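Local coordinates for SnoaL-like domain-containing protein (Burkholderia thailandensis E264, PDB 3EC9) that is of unknown function but has the NTF2-like fold of SnoaL-like proteins, whose cone-shaped interior probably holds a small molecule, at residues 113-118 and 123-128; 19-24 and 41-46; 13-18 and 81-86; 23-26 and 32-35. All coordinates share one frame; numbering follows the deposited sequence.

Interaction 1 (113-118 and 123-128)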
loop_
_atom_site.group_PDB
_atom_site.type_symbol
_atom_site.label_atom_id
_atom_site.label_comp_id
_atom_site.label_asym_id
_atom_site.label_seq_id
_atom_site.Cartn_x
_atom_site.Cartn_y
_atom_site.Cartn_z
ATOM N N HIS B 113 -4.458 0.177 3.308
ATOM C CA HIS B 113 -5.181 -1.053 3.598
ATOM C C HIS B 113 -6.287 -1.250 2.576
ATOM O O HIS B 113 -7.098 -0.350 2.351
ATOM C CB HIS B 113 -5.876 -0.999 4.939
ATOM C CG HIS B 113 -4.979 -0.687 6.081
ATOM N ND1 HIS B 113 -5.337 0.171 7.092
ATOM C CD2 HIS B 113 -3.761 -1.177 6.411
ATOM C CE1 HIS B 113 -4.363 0.228 7.980
ATOM N NE2 HIS B 113 -3.413 -0.606 7.614
ATOM N N VAL B 114 -6.281 -2.415 1.949
ATOM C CA VAL B 114 -7.335 -2.781 0.996
ATOM C C VAL B 114 -8.288 -3.800 1.637
ATOM O O VAL B 114 -7.856 -4.835 2.159
ATOM C CB VAL B 114 -6.758 -3.375 -0.331
ATOM C CG1 VAL B 114 -7.909 -3.819 -1.266
ATOM C CG2 VAL B 114 -5.816 -2.361 -1.007
ATOM N N TRP B 115 -9.565 -3.428 1.673
ATOM C CA TRP B 115 -10.616 -4.195 2.342
ATOM C C TRP B 115 -11.643 -4.651 1.311
ATOM O O TRP B 115 -11.953 -3.891 0.387
ATOM C CB TRP B 115 -11.390 -3.301 3.313
ATOM C CG TRP B 115 -10.600 -2.651 4.390
ATOM C CD1 TRP B 115 -9.931 -1.459 4.322
ATOM C CD2 TRP B 115 -10.427 -3.135 5.716
ATOM N NE1 TRP B 115 -9.357 -1.165 5.545
ATOM C CE2 TRP B 115 -9.632 -2.189 6.414
ATOM C CE3 TRP B 115 -10.865 -4.271 6.393
ATOM C CZ2 TRP B 115 -9.280 -2.357 7.756
ATOM C CZ3 TRP B 115 -10.516 -4.430 7.717
ATOM C CH2 TRP B 115 -9.746 -3.504 8.379
ATOM N N ARG B 116 -12.216 -5.835 1.521
ATOM C CA ARG B 116 -13.358 -6.316 0.725
ATOM C C ARG B 116 -14.461 -6.780 1.686
ATOM O O ARG B 116 -14.190 -7.492 2.647
ATOM C CB ARG B 116 -12.942 -7.467 -0.203
ATOM C CG ARG B 116 -14.074 -7.974 -1.118
ATOM C CD ARG B 116 -13.568 -8.859 -2.280
ATOM N NE ARG B 116 -12.957 -10.112 -1.826
ATOM C CZ ARG B 116 -11.649 -10.383 -1.806
ATOM N NH1 ARG B 116 -10.748 -9.495 -2.225
ATOM N NH2 ARG B 116 -11.241 -11.566 -1.369
ATOM N N VAL B 117 -15.692 -6.334 1.419
ATOM C CA VAL B 117 -16.879 -6.708 2.193
ATOM C C VAL B 117 -17.799 -7.482 1.249
ATOM O O VAL B 117 -17.980 -7.124 0.060
ATOM C CB VAL B 117 -17.559 -5.446 2.764
ATOM C CG1 VAL B 117 -18.878 -5.770 3.508
ATOM C CG2 VAL B 117 -16.587 -4.732 3.696
ATOM N N ASP B 118 -18.375 -8.561 1.776
ATOM C CA ASP B 118 -19.405 -9.331 1.087
ATOM C C ASP B 118 -20.545 -9.614 2.093
ATOM O O ASP B 118 -20.313 -10.067 3.214
ATOM C CB ASP B 118 -18.795 -10.644 0.575
ATOM C CG ASP B 118 -19.780 -11.487 -0.270
ATOM O OD1 ASP B 118 -20.785 -10.942 -0.773
ATOM O OD2 ASP B 118 -19.497 -12.687 -0.439
ATOM N N VAL B 123 -14.507 -9.651 4.459
ATOM C CA VAL B 123 -13.913 -10.945 4.038
ATOM C C VAL B 123 -12.421 -10.909 3.645
ATOM O O VAL B 123 -11.791 -11.932 3.545
ATOM C CB VAL B 123 -14.684 -11.540 2.862
ATOM C CG1 VAL B 123 -16.088 -11.968 3.313
ATOM C CG2 VAL B 123 -14.721 -10.650 1.652
ATOM N N HIS B 124 -11.898 -9.742 3.320
ATOM C CA HIS B 124 -10.458 -9.625 3.011
ATOM C C HIS B 124 -9.907 -8.283 3.532
ATOM O O HIS B 124 -10.554 -7.232 3.451
ATOM C CB HIS B 124 -10.156 -9.777 1.502
ATOM C CG HIS B 124 -8.842 -10.456 1.204
ATOM N ND1 HIS B 124 -7.629 -9.796 1.191
ATOM C CD2 HIS B 124 -8.567 -11.750 0.895
ATOM C CE1 HIS B 124 -6.666 -10.654 0.905
ATOM N NE2 HIS B 124 -7.207 -11.848 0.723
ATOM N N PHE B 125 -8.686 -8.364 4.044
ATOM C CA PHE B 125 -7.871 -7.208 4.438
ATOM C C PHE B 125 -6.471 -7.480 3.925
ATOM O O PHE B 125 -5.946 -8.598 4.067
ATOM C CB PHE B 125 -7.805 -7.070 5.958
ATOM C CG PHE B 125 -6.730 -6.157 6.470
ATOM C CD1 PHE B 125 -5.447 -6.640 6.752
ATOM C CD2 PHE B 125 -6.995 -4.807 6.653
ATOM C CE1 PHE B 125 -4.492 -5.779 7.239
ATOM C CE2 PHE B 125 -6.011 -3.934 7.162
ATOM C CZ PHE B 125 -4.786 -4.429 7.446
ATOM N N GLU B 126 -5.851 -6.454 3.348
ATOM C CA GLU B 126 -4.440 -6.569 3.004
ATOM C C GLU B 126 -3.705 -5.257 3.332
ATOM O O GLU B 126 -4.171 -4.169 2.970
ATOM C CB GLU B 126 -4.216 -7.056 1.561
ATOM C CG GLU B 126 -2.706 -7.235 1.222
ATOM C CD GLU B 126 -2.443 -7.808 -0.125
ATOM O OE1 GLU B 126 -3.404 -7.994 -0.933
ATOM O OE2 GLU B 126 -1.252 -8.174 -0.378
ATOM N N GLN B 127 -2.551 -5.374 3.983
ATOM C CA GLN B 127 -1.765 -4.245 4.427
ATOM C C GLN B 127 -0.600 -3.984 3.417
ATOM O O GLN B 127 0.071 -4.920 2.972
ATOM C CB GLN B 127 -1.142 -4.599 5.786
ATOM C CG GLN B 127 -0.165 -3.610 6.356
ATOM C CD GLN B 127 0.684 -4.296 7.450
ATOM O OE1 GLN B 127 1.373 -5.316 7.195
ATOM N NE2 GLN B 127 0.617 -3.770 8.648
ATOM N N PHE B 128 -0.369 -2.704 3.104
ATOM C CA PHE B 128 0.744 -2.277 2.271
ATOM C C PHE B 128 1.462 -1.126 2.981
ATOM O O PHE B 128 0.956 -0.012 3.002
ATOM C CB PHE B 128 0.281 -1.793 0.889
ATOM C CG PHE B 128 -0.574 -2.787 0.117
ATOM C CD1 PHE B 128 -1.891 -2.944 0.444
ATOM C CD2 PHE B 128 -0.028 -3.559 -0.899
ATOM C CE1 PHE B 128 -2.678 -3.867 -0.249
ATOM C CE2 PHE B 128 -0.794 -4.472 -1.605
ATOM C CZ PHE B 128 -2.133 -4.639 -1.271
#

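Interaction 2 (19-24 and 41-46)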
loop_
_atom_site.group_PDB
_atom_site.type_symbol
_atom_site.label_atom_id
_atom_site.label_comp_id
_atom_site.label_asym_id
_atom_site.label_seq_id
_atom_site.Cartn_x
_atom_site.Cartn_y
_atom_site.Cartn_z
ATOM N N ALA B 19 -15.176 1.993 8.047
ATOM C CA ALA B 19 -15.070 3.138 8.949
ATOM C C ALA B 19 -15.352 2.752 10.406
ATOM O O ALA B 19 -14.643 3.213 11.323
ATOM C CB ALA B 19 -16.014 4.272 8.503
ATOM N N ASP B 20 -16.395 1.948 10.628
ATOM C CA ASP B 20 -16.696 1.468 12.004
ATOM C C ASP B 20 -15.520 0.690 12.612
ATOM O O ASP B 20 -15.175 0.841 13.792
ATOM C CB ASP B 20 -17.888 0.542 11.998
ATOM C CG ASP B 20 -19.198 1.259 11.802
ATOM O OD1 ASP B 20 -19.284 2.494 11.965
ATOM O OD2 ASP B 20 -20.175 0.544 11.525
ATOM N N HIS B 21 -14.917 -0.182 11.794
ATOM C CA HIS B 21 -13.704 -0.892 12.221
ATOM C C HIS B 21 -12.607 0.076 12.677
ATOM O O HIS B 21 -12.031 -0.083 13.738
ATOM C CB HIS B 21 -13.120 -1.843 11.154
ATOM C CG HIS B 21 -11.789 -2.355 11.538
ATOM N ND1 HIS B 21 -11.626 -3.443 12.366
ATOM C CD2 HIS B 21 -10.547 -1.860 11.316
ATOM C CE1 HIS B 21 -10.341 -3.601 12.624
ATOM N NE2 HIS B 21 -9.665 -2.667 11.987
ATOM N N TYR B 22 -12.310 1.069 11.853
ATOM C CA TYR B 22 -11.227 1.992 12.160
ATOM C C TYR B 22 -11.487 2.775 13.443
ATOM O O TYR B 22 -10.587 2.966 14.244
ATOM C CB TYR B 22 -11.003 2.963 11.017
ATOM C CG TYR B 22 -10.153 2.410 9.880
ATOM C CD1 TYR B 22 -8.879 1.880 10.092
ATOM C CD2 TYR B 22 -10.606 2.476 8.572
ATOM C CE1 TYR B 22 -8.072 1.386 9.005
ATOM C CE2 TYR B 22 -9.848 1.982 7.505
ATOM C CZ TYR B 22 -8.586 1.469 7.728
ATOM O OH TYR B 22 -7.861 1.057 6.646
ATOM N N ALA B 23 -12.744 3.161 13.632
ATOM C CA ALA B 23 -13.124 3.873 14.831
ATOM C C ALA B 23 -12.896 2.996 16.070
ATOM O O ALA B 23 -12.374 3.469 17.080
ATOM C CB ALA B 23 -14.583 4.348 14.733
ATOM N N ALA B 24 -13.324 1.739 16.001
ATOM C CA ALA B 24 -13.159 0.773 17.093
ATOM C C ALA B 24 -11.701 0.529 17.368
ATOM O O ALA B 24 -11.285 0.409 18.518
ATOM C CB ALA B 24 -13.875 -0.538 16.763
ATOM N N ILE B 41 -12.871 -14.905 6.701
ATOM C CA ILE B 41 -11.867 -13.828 6.606
ATOM C C ILE B 41 -10.487 -14.306 6.112
ATOM O O ILE B 41 -9.996 -15.325 6.572
ATOM C CB ILE B 41 -11.663 -13.132 8.004
ATOM C CG1 ILE B 41 -10.762 -11.892 7.917
ATOM C CG2 ILE B 41 -11.117 -14.125 9.021
ATOM C CD1 ILE B 41 -11.278 -10.830 6.987
ATOM N N GLU B 42 -9.864 -13.536 5.211
ATOM C CA GLU B 42 -8.440 -13.620 4.909
ATOM C C GLU B 42 -7.828 -12.243 5.192
ATOM O O GLU B 42 -8.125 -11.280 4.498
ATOM C CB GLU B 42 -8.237 -14.071 3.460
ATOM C CG GLU B 42 -8.806 -15.466 3.219
ATOM C CD GLU B 42 -8.593 -15.985 1.804
ATOM O OE1 GLU B 42 -7.857 -15.342 1.015
ATOM O OE2 GLU B 42 -9.168 -17.057 1.497
ATOM N N TRP B 43 -7.033 -12.162 6.247
ATOM C CA TRP B 43 -6.431 -10.917 6.714
ATOM C C TRP B 43 -4.910 -11.065 6.575
ATOM O O TRP B 43 -4.264 -11.845 7.287
ATOM C CB TRP B 43 -6.843 -10.694 8.155
ATOM C CG TRP B 43 -6.273 -9.516 8.812
ATOM C CD1 TRP B 43 -4.931 -9.267 9.083
ATOM C CD2 TRP B 43 -6.990 -8.403 9.354
ATOM N NE1 TRP B 43 -4.791 -8.092 9.754
ATOM C CE2 TRP B 43 -6.032 -7.540 9.954
ATOM C CE3 TRP B 43 -8.348 -8.067 9.434
ATOM C CZ2 TRP B 43 -6.385 -6.333 10.589
ATOM C CZ3 TRP B 43 -8.693 -6.831 10.059
ATOM C CH2 TRP B 43 -7.706 -5.998 10.626
ATOM N N THR B 44 -4.358 -10.335 5.614
ATOM C CA THR B 44 -2.965 -10.405 5.267
ATOM C C THR B 44 -2.130 -9.180 5.750
ATOM O O THR B 44 -2.322 -8.038 5.331
ATOM C CB THR B 44 -2.746 -10.577 3.756
ATOM O OG1 THR B 44 -3.426 -11.773 3.348
ATOM C CG2 THR B 44 -1.256 -10.618 3.424
ATOM N N GLU B 45 -1.198 -9.454 6.647
ATOM C CA GLU B 45 -0.179 -8.501 7.076
ATOM C C GLU B 45 0.977 -8.692 6.059
ATOM O O GLU B 45 1.274 -9.815 5.633
ATOM C CB GLU B 45 0.299 -8.814 8.493
ATOM C CG GLU B 45 -0.764 -8.577 9.558
ATOM C CD GLU B 45 -0.990 -7.142 9.839
ATOM O OE1 GLU B 45 -0.079 -6.471 10.338
ATOM O OE2 GLU B 45 -2.110 -6.673 9.629
HETATM N N MSE B 46 1.552 -7.572 5.618
HETATM C CA MSE B 46 2.541 -7.617 4.553
HETATM C C MSE B 46 3.759 -8.500 4.866
HETATM O O MSE B 46 4.204 -8.552 5.989
HETATM C CB MSE B 46 2.998 -6.195 4.224
HETATM C CG MSE B 46 3.783 -6.094 3.000
HETATM SE SE MSE B 46 4.215 -4.246 2.446
HETATM C CE MSE B 46 3.311 -4.055 0.712
#

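Interaction 3 (13-18 and 81-86)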
loop_
_atom_site.group_PDB
_atom_site.type_symbol
_atom_site.label_atom_id
_atom_site.label_comp_id
_atom_site.label_asym_id
_atom_site.label_seq_id
_atom_site.Cartn_x
_atom_site.Cartn_y
_atom_site.Cartn_z
ATOM N N THR B 13 -23.115 0.394 4.262
ATOM C CA THR B 13 -22.291 0.155 3.110
ATOM C C THR B 13 -20.963 -0.431 3.573
ATOM O O THR B 13 -20.552 -0.262 4.723
ATOM C CB THR B 13 -21.998 1.412 2.337
ATOM O OG1 THR B 13 -21.203 2.281 3.155
ATOM C CG2 THR B 13 -23.339 2.158 1.886
ATOM N N PRO B 14 -20.259 -1.113 2.661
ATOM C CA PRO B 14 -18.867 -1.473 3.004
ATOM C C PRO B 14 -17.987 -0.364 3.542
ATOM O O PRO B 14 -17.202 -0.571 4.470
ATOM C CB PRO B 14 -18.327 -2.027 1.665
ATOM C CG PRO B 14 -19.576 -2.666 1.010
ATOM C CD PRO B 14 -20.691 -1.687 1.365
ATOM N N TYR B 15 -18.083 0.833 2.948
ATOM C CA TYR B 15 -17.348 1.980 3.451
ATOM C C TYR B 15 -17.628 2.219 4.953
ATOM O O TYR B 15 -16.727 2.449 5.764
ATOM C CB TYR B 15 -17.721 3.236 2.617
ATOM C CG TYR B 15 -17.096 4.552 3.056
ATOM C CD1 TYR B 15 -17.639 5.278 4.095
ATOM C CD2 TYR B 15 -15.968 5.062 2.409
ATOM C CE1 TYR B 15 -17.103 6.469 4.520
ATOM C CE2 TYR B 15 -15.413 6.260 2.813
ATOM C CZ TYR B 15 -15.977 6.963 3.882
ATOM O OH TYR B 15 -15.409 8.164 4.304
ATOM N N GLN B 16 -18.913 2.238 5.300
ATOM C CA GLN B 16 -19.332 2.470 6.697
ATOM C C GLN B 16 -18.848 1.376 7.630
ATOM O O GLN B 16 -18.366 1.640 8.750
ATOM C CB GLN B 16 -20.847 2.594 6.741
ATOM C CG GLN B 16 -21.369 3.878 6.117
ATOM C CD GLN B 16 -22.870 3.934 6.123
ATOM O OE1 GLN B 16 -23.498 3.099 5.509
ATOM N NE2 GLN B 16 -23.461 4.861 6.889
ATOM N N ILE B 17 -18.956 0.132 7.174
ATOM C CA ILE B 17 -18.491 -1.014 7.940
ATOM C C ILE B 17 -16.983 -0.890 8.247
ATOM O O ILE B 17 -16.514 -1.144 9.350
ATOM C CB ILE B 17 -18.795 -2.338 7.190
ATOM C CG1 ILE B 17 -20.320 -2.526 7.167
ATOM C CG2 ILE B 17 -18.096 -3.597 7.835
ATOM C CD1 ILE B 17 -20.850 -3.673 6.277
ATOM N N VAL B 18 -16.203 -0.513 7.232
ATOM C CA VAL B 18 -14.763 -0.346 7.423
ATOM C C VAL B 18 -14.468 0.875 8.280
ATOM O O VAL B 18 -13.652 0.813 9.184
ATOM C CB VAL B 18 -14.043 -0.271 6.055
ATOM C CG1 VAL B 18 -12.556 0.175 6.200
ATOM C CG2 VAL B 18 -14.151 -1.624 5.355
ATOM N N ASP B 81 -6.010 8.903 7.231
ATOM C CA ASP B 81 -5.929 10.143 6.479
ATOM C C ASP B 81 -6.986 10.215 5.363
ATOM O O ASP B 81 -7.535 11.282 5.093
ATOM C CB ASP B 81 -4.516 10.332 5.895
ATOM C CG ASP B 81 -3.451 10.651 6.963
ATOM O OD1 ASP B 81 -3.753 11.293 7.995
ATOM O OD2 ASP B 81 -2.286 10.254 6.754
ATOM N N ALA B 82 -7.262 9.082 4.730
ATOM C CA ALA B 82 -8.201 8.988 3.587
ATOM C C ALA B 82 -8.897 7.684 3.600
ATOM O O ALA B 82 -8.367 6.719 4.088
ATOM C CB ALA B 82 -7.534 9.213 2.249
ATOM N N LEU B 83 -10.115 7.660 3.069
ATOM C CA LEU B 83 -10.856 6.415 2.967
ATOM C C LEU B 83 -11.592 6.445 1.636
ATOM O O LEU B 83 -12.445 7.296 1.400
ATOM C CB LEU B 83 -11.810 6.218 4.138
ATOM C CG LEU B 83 -12.417 4.816 4.291
ATOM C CD1 LEU B 83 -11.318 3.774 4.535
ATOM C CD2 LEU B 83 -13.463 4.826 5.423
ATOM N N HIS B 84 -11.218 5.526 0.744
ATOM C CA HIS B 84 -11.677 5.570 -0.627
ATOM C C HIS B 84 -12.710 4.491 -0.845
ATOM O O HIS B 84 -12.458 3.315 -0.592
ATOM C CB HIS B 84 -10.524 5.396 -1.614
ATOM C CG HIS B 84 -9.407 6.376 -1.427
ATOM N ND1 HIS B 84 -9.574 7.742 -1.565
ATOM C CD2 HIS B 84 -8.144 6.188 -0.983
ATOM C CE1 HIS B 84 -8.419 8.336 -1.279
ATOM N NE2 HIS B 84 -7.534 7.413 -0.937
ATOM N N ASP B 85 -13.882 4.908 -1.312
ATOM C CA ASP B 85 -15.033 4.031 -1.491
ATOM C C ASP B 85 -15.028 3.495 -2.917
ATOM O O ASP B 85 -15.420 4.203 -3.831
ATOM C CB ASP B 85 -16.317 4.861 -1.204
ATOM C CG ASP B 85 -17.576 4.020 -1.156
ATOM O OD1 ASP B 85 -17.546 2.859 -1.564
ATOM O OD2 ASP B 85 -18.645 4.544 -0.714
ATOM N N ALA B 86 -14.643 2.221 -3.103
ATOM C CA ALA B 86 -14.712 1.546 -4.414
ATOM C C ALA B 86 -15.803 0.451 -4.364
ATOM O O ALA B 86 -15.688 -0.638 -4.952
ATOM C CB ALA B 86 -13.317 0.951 -4.776
HETATM O O HOH W 1 -20.666 3.739 0.693
HETATM O O HOH W 2 -18.973 1.025 -0.030
HETATM O O HOH W 3 -13.935 9.560 2.698
#

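Interaction 4 (23-26 and 32-35)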
loop_
_atom_site.group_PDB
_atom_site.type_symbol
_atom_site.label_atom_id
_atom_site.label_comp_id
_atom_site.label_asym_id
_atom_site.label_seq_id
_atom_site.Cartn_x
_atom_site.Cartn_y
_atom_site.Cartn_z
ATOM N N ALA B 23 -12.744 3.161 13.632
ATOM C CA ALA B 23 -13.124 3.873 14.831
ATOM C C ALA B 23 -12.896 2.996 16.070
ATOM O O ALA B 23 -12.374 3.469 17.080
ATOM C CB ALA B 23 -14.583 4.348 14.733
ATOM N N ALA B 24 -13.324 1.739 16.001
ATOM C CA ALA B 24 -13.159 0.773 17.093
ATOM C C ALA B 24 -11.701 0.529 17.368
ATOM O O ALA B 24 -11.285 0.409 18.518
ATOM C CB ALA B 24 -13.875 -0.538 16.763
ATOM N N SER B 25 -10.918 0.443 16.298
ATOM C CA SER B 25 -9.485 0.143 16.446
ATOM C C SER B 25 -8.762 1.282 17.138
ATOM O O SER B 25 -7.888 1.053 17.994
ATOM C CB SER B 25 -8.874 -0.117 15.066
ATOM O OG SER B 25 -7.498 -0.385 15.185
ATOM N N ASP B 26 -9.108 2.501 16.781
ATOM C CA ASP B 26 -8.495 3.653 17.379
ATOM C C ASP B 26 -8.748 3.727 18.895
ATOM O O ASP B 26 -7.872 4.115 19.675
ATOM C CB ASP B 26 -8.981 4.915 16.708
ATOM C CG ASP B 26 -8.182 6.123 17.120
ATOM O OD1 ASP B 26 -6.936 6.063 17.045
ATOM O OD2 ASP B 26 -8.797 7.113 17.533
ATOM N N ALA B 32 -15.746 -4.609 19.115
ATOM C CA ALA B 32 -16.267 -3.844 17.961
ATOM C C ALA B 32 -15.347 -3.958 16.731
ATOM O O ALA B 32 -15.834 -4.058 15.607
ATOM C CB ALA B 32 -16.498 -2.350 18.329
HETATM N N MSE B 33 -14.032 -3.939 16.930
HETATM C CA MSE B 33 -13.106 -4.128 15.803
HETATM C C MSE B 33 -13.445 -5.348 14.982
HETATM O O MSE B 33 -13.432 -5.290 13.749
HETATM C CB MSE B 33 -11.690 -4.332 16.292
HETATM C CG MSE B 33 -10.998 -3.076 16.673
HETATM SE SE MSE B 33 -9.205 -3.604 17.155
HETATM C CE MSE B 33 -8.872 -2.230 18.458
HETATM N N MSE B 34 -13.716 -6.459 15.672
HETATM C CA MSE B 34 -13.897 -7.751 15.022
HETATM C C MSE B 34 -15.360 -8.127 14.726
HETATM O O MSE B 34 -15.630 -9.173 14.136
HETATM C CB MSE B 34 -13.243 -8.887 15.862
HETATM C CG MSE B 34 -11.758 -8.742 16.157
HETATM SE SE MSE B 34 -10.685 -9.151 14.549
HETATM C CE MSE B 34 -10.438 -7.364 14.023
ATOM N N ALA B 35 -16.288 -7.240 15.051
ATOM C CA ALA B 35 -17.750 -7.539 15.013
ATOM C C ALA B 35 -18.225 -7.956 13.617
ATOM O O ALA B 35 -19.147 -8.807 13.505
ATOM C CB ALA B 35 -18.569 -6.364 15.498
#

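Interaction 1 (113-118 and 123-128)
Val114 and Glu126 face each other as an antiparallel hydrogen-bonded pair. Val114 N donates to Glu126 O at 2.9 Å, nearly straight at 165°, and Glu126 N returns a bond to Val114 O. At the next hydrogen-bonded pair, Arg116 N donates to His124 O. Arg116 O then accepts twice, from Val123 N at 2.8 Å and from His124 N at a longer 3.3 Å. Two residues thus face one, which makes a classic beta bulge. The bulge sits near the turn of the hairpin of strands 106-118 and 121-129, in the curved sheet of the NTF2-like fold.

His113, Trp115 and Phe125 form an aromatic cluster on the face that looks toward helix 14-26. The edge of Phe125 meets the face of Trp115 in a T-shaped contact, with planes at 66° and Phe125 CD2 3.5 Å from Trp115 CH2. Phe125 CZ lies 3.6 Å from His113 CD2, and these two rings meet obliquely. Tyr22 OH bonds to both His113 ND1 and Trp115 NE1, and His113 NE2 bonds to Tyr96 OH, so all three ring nitrogens have partners.

Val114, Arg116, His124 and Glu126 lie on the other face. His124 CB lies over a face of the Arg116 guanidinium, but both side chains have a second conformer, so this is less certain. Val114 CG2 touches Phe128 CE1 at 3.6 Å. Glu126 forms a salt bridge with Arg110 of the second subunit.

Interaction 2 (19-24 and 41-46)
His21 and Trp43 make a buried aromatic contact between helix 14-26 and strand 41-45, with one ring from each. It spans the interior of the NTF2-like fold, where a helix lies across the concave side of a curved sheet. The backbones are far apart, with His21 CA and Trp43 CA 13.6 Å from each other. The side chains bridge that gap from opposite directions. Each has CG anti to its own backbone N.

The pair is an offset edge-to-face one. The edge of Trp43 points toward the face of His21, with the planes at 65° and the centroid of the six-membered ring 5.9 Å from that of the imidazole. The meeting is light, since Trp43 CH2 stands 4.1 Å from His21 CE1.

Both rings have further support. His21 ND1 bonds to Met33 O, while His21 NE2 bonds to a glycerol, probably from the crystallisation liquor, which may mark a pocket here. Phe125 stacks on Trp43. The indole nitrogen is held within its own strand: Trp43 NE1 donates to Glu45 OE2 at 3.0 Å, on the anti side of the carboxylate and 25° out of its plane.

Interaction 3 (13-18 and 81-86)
Tyr15 and Leu83 make the tight part of this contact. Leu83 CD2 lies over one face of the Tyr15 ring, 3.8 Å from the centroid and 20° off the ring normal, a CH-pi contact. Leu83 O sits at the edge of the same ring, in its plane, 3.4 Å from Tyr15 CE2. The ring reaches the strand because Tyr15 CG is anti to the backbone N (chi1 177°). Leu83 has the same first torsion, and its two methyls divide the work. CD2 takes the tyrosine ring, and CD1 faces Val18 CG1 more loosely at 4.2 Å. Leu83 also packs on Ala19 and Tyr22 of the same helix.

The contact joins the first turns of helix 14-26 to strand 73-86, an outermost strand of the curved sheet within this chain. It belongs to the NTF2-like fold, in which the N-terminal helix packs against the sheet. The helix begins with a capping box: Gln16 N donates to Thr13 OG1 at 3.1 Å, and Thr13 N donates to Gln16 OE1 in return.

Toward Asp85 the contact becomes looser and bridged by water. Asp85 CB still touches Tyr15 CD2 at 3.6 Å, but the carboxylate reaches the helix start through water. One water donates to Asp85 OD2 at 2.6 Å and also bonds to Thr13 OG1. A second donates to Asp85 OD1 and accepts from Tyr15 N. Asp85 OD1 also accepts from Gly87 N. At the hydroxyl end of the ring a third water bonds to Tyr15 OH and donates to Leu83 O.

Interaction 4 (23-26 and 32-35)
Two consecutive helices, 14-26 and 30-34, pack against each other where the chain turns back. Ala24 and Met33 are the nearest pair, with CA atoms 5.1 Å apart. The side chain of Ala24 points toward the second helix, and its small size is consistent with the close approach. Its CB lies 3.4 Å from Met33 N and 3.6 Å from Ala32 CB, so one methyl meets both the backbone and a second methyl.

Met33, a selenomethionine, supplies the long side chain. CG is anti to the carbonyl carbon (chi1 -79°), and beyond it the chain runs extended past Ser25. Met33 CG is 3.8 Å from Ala24 CB and 4.0 Å from Ser25 CB. Met33 has two deposited conformers, and the placing of everything beyond CG is doubtful.

No hydrogen bond joins the two segments. Ser25 OG instead bonds to a glycerol, probably from the crystallisation liquor. Met34 packs on helix 58-72 through Ala58, Ile61 and Val62. Such close apolar packing of consecutive helices belongs here to the N-terminal helical part of the NTF2-like fold.

How the interactions relate
From the N terminus, helix 14-26 enters interactions 3, 2 and 4 in turn. Interaction 4 closes a short loop to helix 30-34. Interaction 2 starts from the same part of the helix and closes a longer one to strand 41-45; the two share Ala23 and Ala24. Both nest inside the wide loop that interaction 3 closes at strand 73-86. Interaction 1 follows in series as a late hairpin. Its strand 121-129 pairs with strand 41-45, so it lies beside interaction 2 in the sheet. Val117 packs on Pro14 and Ile17, joining interactions 1 and 3. Interactions 1 and 3 also touch the second subunit.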